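Local structure of methyltransferase (Thermus thermophilus, 1WS6) at residues F45-A50 and A66-K71. The protein probably transfers a methyl group from S-adenosylmethionine to a guanine of ribosomal RNA, as RsmD-type methyltransferases do. Sequence-based numbering, arbitrary orientation.
Sequences FLDPFA and AVLVEK. Unlike the reference sequence in segment 45-50: P48 (reference Leu).
The first beta-alpha-beta unit of a Rossmann-like methyltransferase fold brings strand 44-48 beside strand 65-69, and F45 pairs with A66, L46 with V67, D47 with L68 and P48 with V69. Residues 45-48 and 66-69 run parallel, their axes 11° apart. V67 N donates to F45 O (2.8 Å) and D47 N to V67 O (2.8 Å), both nearly in line with the acceptor carbonyl. The next bond, V69 N to D47 O, is longer at 3.2 Å, its donor lying 44° above the carbonyl plane. V69 O then ends the pairing by accepting twice, weakly from F49 N, through a strongly bent bond, and along a straighter but longer path from A50 N (3.2 Å), as the chain turns off the strand.

On one face, L46 CG lies anti to the backbone N (chi1 -158°), and CD2 reaches across to V69 CG1 at 4.0 Å. The same CG1 also rests against P48 CB; F100 and V97 of helix 97-106 cover this apolar row. Helix 54-61, the crossover of the unit, packs over the opposite face, where F45 meets V55 and A59. There A50 CB, having left the strand, turns back to L68 CB at 3.8 Å. D47 OD2 makes a weak hydrogen bond with G56 N at the start of helix 54-61, the last glycine of a GxGxxG-like sequence (G51, G53, G56) consistent with a cofactor-binding loop. Just past the second strand, E70 probably holds the place of the acidic residue that commonly binds the ribose hydroxyls of S-adenosylmethionine in related methyltransferases. A hydrogen bond from D72 N to OE1 holds its carboxylate.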
loop_
_atom_site.group_PDB
_atom_site.type_symbol
_atom_site.label_atom_id
_atom_site.label_comp_id
_atom_site.label_asym_id
_atom_site.label_seq_id
_atom_site.Cartn_x
_atom_site.Cartn_y
_atom_site.Cartn_z
ATOM N N PHE A 45 -1.605 4.899 -7.357
ATOM C CA PHE A 45 -1.325 4.390 -6.017
ATOM C C PHE A 45 -0.252 3.304 -6.096
ATOM O O PHE A 45 -0.367 2.369 -6.876
ATOM C CB PHE A 45 -2.637 3.838 -5.430
ATOM C CG PHE A 45 -2.566 3.471 -3.967
ATOM C CD1 PHE A 45 -2.041 2.257 -3.561
ATOM C CD2 PHE A 45 -3.057 4.334 -3.004
ATOM C CE1 PHE A 45 -2.012 1.913 -2.230
ATOM C CE2 PHE A 45 -3.033 3.999 -1.665
ATOM C CZ PHE A 45 -2.512 2.789 -1.277
ATOM N N LEU A 46 0.787 3.434 -5.279
ATOM C CA LEU A 46 1.902 2.489 -5.268
ATOM C C LEU A 46 1.877 1.684 -3.976
ATOM O O LEU A 46 1.842 2.251 -2.884
ATOM C CB LEU A 46 3.232 3.257 -5.363
ATOM C CG LEU A 46 4.523 2.577 -5.866
ATOM C CD1 LEU A 46 5.708 2.965 -4.988
ATOM C CD2 LEU A 46 4.354 1.068 -5.878
ATOM N N ASP A 47 1.894 0.364 -4.087
ATOM C CA ASP A 47 1.871 -0.471 -2.891
ATOM C C ASP A 47 2.968 -1.520 -2.890
ATOM O O ASP A 47 2.757 -2.659 -3.302
ATOM C CB ASP A 47 0.504 -1.145 -2.730
ATOM C CG ASP A 47 0.456 -2.124 -1.551
ATOM O OD1 ASP A 47 1.283 -2.008 -0.621
ATOM O OD2 ASP A 47 -0.428 -3.011 -1.544
ATOM N N PRO A 48 4.168 -1.135 -2.445
ATOM C CA PRO A 48 5.330 -2.030 -2.371
ATOM C C PRO A 48 5.101 -2.877 -1.121
ATOM O O PRO A 48 4.552 -2.385 -0.133
ATOM C CB PRO A 48 6.498 -1.063 -2.216
ATOM C CG PRO A 48 5.885 0.042 -1.383
ATOM C CD PRO A 48 4.498 0.220 -1.970
ATOM N N PHE A 49 5.507 -4.139 -1.168
ATOM C CA PHE A 49 5.300 -5.052 -0.044
ATOM C C PHE A 49 3.837 -5.421 0.036
ATOM O O PHE A 49 3.317 -5.705 1.109
ATOM C CB PHE A 49 5.724 -4.434 1.286
ATOM C CG PHE A 49 7.195 -4.394 1.479
ATOM C CD1 PHE A 49 7.863 -3.188 1.560
ATOM C CD2 PHE A 49 7.921 -5.571 1.567
ATOM C CE1 PHE A 49 9.233 -3.150 1.725
ATOM C CE2 PHE A 49 9.288 -5.544 1.733
ATOM C CZ PHE A 49 9.946 -4.332 1.812
ATOM N N ALA A 50 3.167 -5.394 -1.105
ATOM C CA ALA A 50 1.767 -5.769 -1.135
ATOM C C ALA A 50 1.808 -7.235 -0.736
ATOM O O ALA A 50 2.842 -7.883 -0.876
ATOM C CB ALA A 50 1.219 -5.614 -2.540
ATOM N N ALA A 66 -3.674 1.383 -9.426
ATOM C CA ALA A 66 -2.759 0.735 -8.504
ATOM C C ALA A 66 -1.640 -0.117 -9.073
ATOM O O ALA A 66 -1.820 -0.866 -10.022
ATOM C CB ALA A 66 -3.562 -0.088 -7.503
ATOM N N VAL A 67 -0.478 0.004 -8.452
ATOM C CA VAL A 67 0.694 -0.765 -8.825
ATOM C C VAL A 67 1.133 -1.484 -7.563
ATOM O O VAL A 67 1.459 -0.851 -6.578
ATOM C CB VAL A 67 1.836 0.138 -9.311
ATOM C CG1 VAL A 67 3.116 -0.670 -9.455
ATOM C CG2 VAL A 67 1.460 0.751 -10.637
ATOM N N LEU A 68 1.135 -2.808 -7.598
ATOM C CA LEU A 68 1.512 -3.598 -6.437
ATOM C C LEU A 68 2.769 -4.406 -6.699
ATOM O O LEU A 68 2.831 -5.180 -7.658
ATOM C CB LEU A 68 0.378 -4.547 -6.068
ATOM C CG LEU A 68 -0.948 -3.914 -5.630
ATOM C CD1 LEU A 68 -1.623 -3.195 -6.789
ATOM C CD2 LEU A 68 -1.853 -5.009 -5.092
ATOM N N VAL A 69 3.780 -4.223 -5.855
ATOM C CA VAL A 69 5.007 -4.974 -6.023
ATOM C C VAL A 69 5.190 -5.867 -4.798
ATOM O O VAL A 69 5.028 -5.423 -3.664
ATOM C CB VAL A 69 6.222 -4.019 -6.302
ATOM C CG1 VAL A 69 5.896 -2.620 -5.883
ATOM C CG2 VAL A 69 7.475 -4.525 -5.620
ATOM N N GLU A 70 5.481 -7.143 -5.051
ATOM C CA GLU A 70 5.646 -8.166 -4.012
ATOM C C GLU A 70 6.653 -9.213 -4.500
ATOM O O GLU A 70 6.574 -9.675 -5.634
ATOM C CB GLU A 70 4.279 -8.813 -3.717
ATOM C CG GLU A 70 4.330 -10.092 -2.906
ATOM C CD GLU A 70 5.034 -9.921 -1.584
ATOM O OE1 GLU A 70 5.739 -10.862 -1.161
ATOM O OE2 GLU A 70 4.888 -8.852 -0.956
ATOM N N LYS A 71 7.591 -9.593 -3.640
ATOM C CA LYS A 71 8.650 -10.535 -4.009
ATOM C C LYS A 71 8.366 -12.016 -3.851
ATOM O O LYS A 71 8.870 -12.826 -4.616
ATOM C CB LYS A 71 9.907 -10.225 -3.204
ATOM C CG LYS A 71 9.699 -10.364 -1.705
ATOM C CD LYS A 71 10.991 -10.166 -0.943
ATOM C CE LYS A 71 10.714 -9.772 0.502
ATOM N NZ LYS A 71 9.802 -10.746 1.177
#